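Local atomic coordinates of mandelate racemase/muconate lactonizing enzyme, C-terminal domain protein (Paracoccus denitrificans, PDB entry 4DWD), a protein that binds magnesium and is probably a hydro-lyase of the mandelate racemase and muconate lactonizing branch of the enolase superfamily. Residues A60-G65 against L75-H80; G332-R337 against E361-S366. One frame throughout, in Å; residues are numbered along the deposited sequence.

Contact 1. Residues A60-G65 against L75-H80; sequences APFLEG and LDRMMH
The selenium of Met78, a selenomethionine, lies obliquely against the Phe62 ring. Met78 SE is 3.5 Å from Phe62 CD2. This Met-aromatic contact puts Met78 SE 4.2 Å from the ring centroid, 39° off the normal. Met78 CG touches the same ring carbon. The Met78 chain bends at chi2 and chi3 and runs alongside Phe62 in the opposing sense. Phe62 CG stands anti to the backbone N (chi1 172°), which carries the ring across to the second helix.

The far end of the ring meets aliphatic carbon. Arg77 CD is 3.7 Å from Phe62 CZ, with its chain athwart that of Phe62. The ring and guanidinium planes are 56° apart, with Phe62 CZ at the guanidinium edge. Residues 60-63 and 75-80 belong to successive helices of the N-terminal capping domain of the enolase superfamily. Glu64, just past the end of helix 49-63, binds calcium in a structure of this protein. Trp122 of a third subunit also packs on Arg77.

Purely apolar packing comes from two leucines. Leu63 CD2 and Leu75 CD2 approach to 4.2 Å. Leu63 also rests on Val8 of strand 5-14, and Leu75 on Cys98 of helix 90-110. No hydrogen bond joins the two segments.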
# COMPACT_ATOMS: atom_id res chain seq x y z
N ALA B 60 27.70 -33.37 -13.89
CA ALA B 60 28.00 -34.59 -14.65
C ALA B 60 28.08 -35.87 -13.79
O ALA B 60 27.43 -36.85 -14.14
CB ALA B 60 29.25 -34.40 -15.49
N PRO B 61 28.86 -35.85 -12.68
CA PRO B 61 28.96 -37.10 -11.91
C PRO B 61 27.61 -37.55 -11.35
O PRO B 61 27.40 -38.74 -11.16
CB PRO B 61 29.91 -36.74 -10.75
CG PRO B 61 30.64 -35.53 -11.20
CD PRO B 61 29.75 -34.80 -12.15
N PHE B 62 26.71 -36.61 -11.11
CA PHE B 62 25.39 -36.94 -10.59
C PHE B 62 24.44 -37.48 -11.66
O PHE B 62 23.68 -38.40 -11.41
CB PHE B 62 24.77 -35.72 -9.90
CG PHE B 62 23.34 -35.91 -9.51
CD1 PHE B 62 23.01 -36.65 -8.37
CD2 PHE B 62 22.31 -35.37 -10.28
CE1 PHE B 62 21.69 -36.83 -8.00
CE2 PHE B 62 20.98 -35.55 -9.91
CZ PHE B 62 20.67 -36.29 -8.78
N LEU B 63 24.49 -36.91 -12.86
CA LEU B 63 23.61 -37.34 -13.94
C LEU B 63 23.98 -38.67 -14.57
O LEU B 63 23.11 -39.39 -15.05
CB LEU B 63 23.58 -36.29 -15.06
CG LEU B 63 22.99 -34.93 -14.72
CD1 LEU B 63 23.06 -34.05 -15.96
CD2 LEU B 63 21.55 -35.08 -14.25
N GLU B 64 25.27 -38.98 -14.59
CA GLU B 64 25.72 -40.21 -15.26
C GLU B 64 25.14 -41.41 -14.50
O GLU B 64 25.25 -41.49 -13.28
CB GLU B 64 27.25 -40.21 -15.41
CG GLU B 64 27.71 -39.22 -16.50
CD GLU B 64 29.20 -38.93 -16.51
OE1 GLU B 64 29.93 -39.43 -15.63
OE2 GLU B 64 29.65 -38.20 -17.43
N GLY B 65 24.47 -42.30 -15.24
CA GLY B 65 23.79 -43.48 -14.68
C GLY B 65 22.32 -43.28 -14.37
O GLY B 65 21.62 -44.23 -13.99
N LEU B 75 17.41 -32.36 -12.16
CA LEU B 75 17.96 -31.01 -12.20
C LEU B 75 17.45 -30.11 -11.09
O LEU B 75 18.15 -29.20 -10.66
CB LEU B 75 17.81 -30.38 -13.59
CG LEU B 75 18.60 -31.14 -14.66
CD1 LEU B 75 18.26 -30.51 -16.00
CD2 LEU B 75 20.11 -31.12 -14.42
N ASP B 76 16.25 -30.37 -10.57
CA ASP B 76 15.80 -29.62 -9.40
C ASP B 76 16.56 -30.08 -8.15
O ASP B 76 16.86 -29.26 -7.27
CB ASP B 76 14.28 -29.70 -9.20
CG ASP B 76 13.51 -28.97 -10.29
OD1 ASP B 76 14.15 -28.33 -11.17
OD2 ASP B 76 12.27 -29.04 -10.27
N ARG B 77 16.88 -31.38 -8.07
CA ARG B 77 17.78 -31.83 -7.00
C ARG B 77 19.13 -31.12 -7.12
O ARG B 77 19.67 -30.64 -6.13
CB ARG B 77 17.97 -33.35 -6.99
CG ARG B 77 18.66 -33.85 -5.73
CD ARG B 77 18.81 -35.36 -5.69
NE ARG B 77 17.56 -36.07 -5.99
CZ ARG B 77 16.58 -36.30 -5.12
NH1 ARG B 77 15.50 -36.97 -5.52
NH2 ARG B 77 16.65 -35.86 -3.87
N MSE B 78 19.67 -31.04 -8.34
CA MSE B 78 20.96 -30.38 -8.56
C MSE B 78 20.89 -28.91 -8.21
O MSE B 78 21.83 -28.36 -7.63
CB MSE B 78 21.45 -30.50 -10.00
CG MSE B 78 22.09 -31.84 -10.35
SE MSE B 78 23.62 -32.27 -9.20
CE MSE B 78 24.55 -30.59 -8.90
N MSE B 79 19.79 -28.25 -8.54
CA MSE B 79 19.66 -26.83 -8.18
C MSE B 79 19.81 -26.70 -6.70
O MSE B 79 20.47 -25.79 -6.23
CB MSE B 79 18.34 -26.12 -8.62
CG MSE B 79 17.38 -25.43 -7.55
SE MSE B 79 18.22 -23.97 -6.49
CE MSE B 79 17.58 -24.38 -4.68
N HIS B 80 19.22 -27.60 -5.94
CA HIS B 80 19.34 -27.46 -4.50
C HIS B 80 20.71 -27.80 -3.97
O HIS B 80 21.17 -27.17 -3.02
CB HIS B 80 18.15 -28.13 -3.81
CG HIS B 80 16.86 -27.34 -3.97
ND1 HIS B 80 16.16 -27.34 -5.13
CD2 HIS B 80 16.22 -26.43 -3.13
CE1 HIS B 80 15.10 -26.51 -5.02
NE2 HIS B 80 15.14 -25.94 -3.80

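Contact 2. Residues G332-R337 against E361-S366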
# COMPACT_ATOMS: atom_id res chain seq x y z
N GLY B 332 27.12 -19.24 -36.34
CA GLY B 332 26.51 -20.56 -36.18
C GLY B 332 27.19 -21.62 -37.04
O GLY B 332 27.26 -22.79 -36.66
N ARG B 333 27.70 -21.20 -38.20
CA ARG B 333 28.50 -22.06 -39.06
C ARG B 333 29.99 -21.84 -38.75
O ARG B 333 30.40 -20.73 -38.40
CB ARG B 333 28.19 -21.74 -40.53
CG ARG B 333 26.74 -21.94 -40.92
CD ARG B 333 26.49 -21.57 -42.37
NE ARG B 333 25.07 -21.63 -42.72
CZ ARG B 333 24.45 -22.71 -43.19
NH1 ARG B 333 25.13 -23.84 -43.38
NH2 ARG B 333 23.16 -22.67 -43.47
N PRO B 334 30.83 -22.89 -38.92
CA PRO B 334 30.53 -24.21 -39.48
C PRO B 334 30.20 -25.29 -38.45
O PRO B 334 29.99 -26.45 -38.84
CB PRO B 334 31.83 -24.56 -40.19
CG PRO B 334 32.88 -23.96 -39.33
CD PRO B 334 32.28 -22.71 -38.72
N VAL B 335 30.15 -24.94 -37.17
CA VAL B 335 29.89 -25.96 -36.14
C VAL B 335 28.53 -26.61 -36.33
O VAL B 335 28.38 -27.82 -36.13
CB VAL B 335 30.06 -25.39 -34.72
CG1 VAL B 335 29.52 -26.35 -33.66
CG2 VAL B 335 31.54 -25.12 -34.48
N PHE B 336 27.53 -25.81 -36.71
CA PHE B 336 26.20 -26.32 -36.98
C PHE B 336 25.88 -26.25 -38.46
O PHE B 336 26.32 -25.34 -39.15
CB PHE B 336 25.15 -25.54 -36.18
CG PHE B 336 25.36 -25.61 -34.70
CD1 PHE B 336 25.19 -26.81 -34.00
CD2 PHE B 336 25.79 -24.49 -34.00
CE1 PHE B 336 25.40 -26.87 -32.63
CE2 PHE B 336 26.00 -24.54 -32.64
CZ PHE B 336 25.82 -25.74 -31.95
N ARG B 337 25.12 -27.23 -38.96
CA ARG B 337 24.75 -27.25 -40.38
C ARG B 337 23.48 -26.45 -40.67
O ARG B 337 23.28 -26.00 -41.79
CB ARG B 337 24.59 -28.69 -40.86
CG ARG B 337 25.88 -29.48 -40.77
CD ARG B 337 25.84 -30.73 -41.64
NE ARG B 337 26.83 -31.73 -41.24
CZ ARG B 337 28.08 -31.78 -41.69
NH1 ARG B 337 28.89 -32.74 -41.27
NH2 ARG B 337 28.53 -30.88 -42.56
N GLU B 361 30.18 -32.84 -36.90
CA GLU B 361 31.00 -33.53 -35.89
C GLU B 361 32.48 -33.22 -35.97
O GLU B 361 33.15 -33.05 -34.94
CB GLU B 361 30.82 -35.05 -36.01
CG GLU B 361 29.42 -35.54 -35.66
CD GLU B 361 29.00 -35.14 -34.27
OE1 GLU B 361 29.87 -35.12 -33.38
OE2 GLU B 361 27.80 -34.83 -34.08
N ASP B 362 32.99 -33.14 -37.19
CA ASP B 362 34.40 -32.95 -37.40
C ASP B 362 34.82 -31.50 -37.15
O ASP B 362 35.87 -31.26 -36.55
CB ASP B 362 34.78 -33.47 -38.79
CG ASP B 362 34.33 -34.92 -38.99
OD1 ASP B 362 34.71 -35.79 -38.16
OD2 ASP B 362 33.56 -35.18 -39.93
N GLU B 363 33.96 -30.56 -37.55
CA GLU B 363 34.20 -29.15 -37.23
C GLU B 363 34.15 -28.97 -35.72
O GLU B 363 35.04 -28.34 -35.15
CB GLU B 363 33.17 -28.23 -37.90
CG GLU B 363 33.48 -27.90 -39.36
CD GLU B 363 34.75 -27.07 -39.53
OE1 GLU B 363 35.26 -26.48 -38.55
OE2 GLU B 363 35.24 -27.00 -40.67
N LEU B 364 33.14 -29.55 -35.08
CA LEU B 364 33.04 -29.47 -33.63
C LEU B 364 34.32 -29.99 -32.98
O LEU B 364 34.91 -29.30 -32.15
CB LEU B 364 31.85 -30.27 -33.13
CG LEU B 364 31.84 -30.32 -31.60
CD1 LEU B 364 31.24 -29.04 -31.05
CD2 LEU B 364 31.14 -31.56 -31.10
N ALA B 365 34.72 -31.21 -33.34
CA ALA B 365 35.91 -31.83 -32.79
C ALA B 365 37.13 -30.92 -32.89
O ALA B 365 37.86 -30.75 -31.92
CB ALA B 365 36.18 -33.18 -33.44
N SER B 366 37.31 -30.30 -34.06
CA SER B 366 38.48 -29.45 -34.32
C SER B 366 38.47 -28.14 -33.54
O SER B 366 39.52 -27.50 -33.40
CB SER B 366 38.61 -29.16 -35.81
OG SER B 366 37.65 -28.21 -36.22
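Pro334, which follows a cis peptide bond, sets its ring against the side chain of Glu363. Pro334 CG is 3.6 Å from Glu363 OE1 and equally close to the carboxylate carbon. Pro334 CB meets Glu363 CG at 3.8 Å. Glu363 CG lies anti to its own carbonyl carbon (chi1 -82°), and a bend at chi2 brings the carboxylate alongside the CB-CG edge of the proline ring. The polar end is held elsewhere: Glu363 OE1 forms a salt bridge with Arg367 NE, one turn further along the helix. Arg367 also touches Pro334 and Val335. An alanine in place of Glu363 would probably leave Arg367 without this carboxylate mate and open a gap beside the Pro334 ring.

Val335 comes next, where the backbones draw nearest, its CA 5.3 Å from that of Leu364. The segment 332-337 lies in the loop between strands 323-325 and 346-348, in the barrel domain of the enolase fold. Helix 361-367 leads into strand 368-372, which joins the antiparallel sheet of the N-terminal domain. Val335 CG1 meets Leu364 CD1 at 4.1 Å, a loose apolar contact. Both residues also rest on Val13 of strand 5-14. The same methyl, Val335 CG1, sits 4.0 Å above the plane of the Phe336 ring, over its centre. The Phe336 ring meets that of Phe27 nearly at right angles.

Arg337 closes the segment with a salt bridge from NH2 to Asp360 OD2, just before the helix. Its NH1 is 5.4 Å from Asp362 OD2, near an opposite charge but not in contact. Asp360 OD1 accepts a hydrogen bond from Glu363 N at the start of helix 361-367. Glu361, the first residue of that helix, binds a calcium ion in a structure of this protein.

From the N terminus, the chain first lays down strand 5-14, which later touches residues of both contacts. Contact 1 then closes a short loop of nine residues, bringing the end of helix 49-63 against helix 71-81. Many residues follow, including most of the barrel, before contact 2 opens. It closes a longer loop of 23 residues that contains strand 346-348. The two loops neither nest nor cross; they stand in series. Their centres are 28 Å apart, with nearest atoms about 15 Å apart. Contact 1 joins helices within the N-terminal domain. Contact 2 fastens a barrel-domain loop to the helix through which the chain returns to the N-terminal sheet.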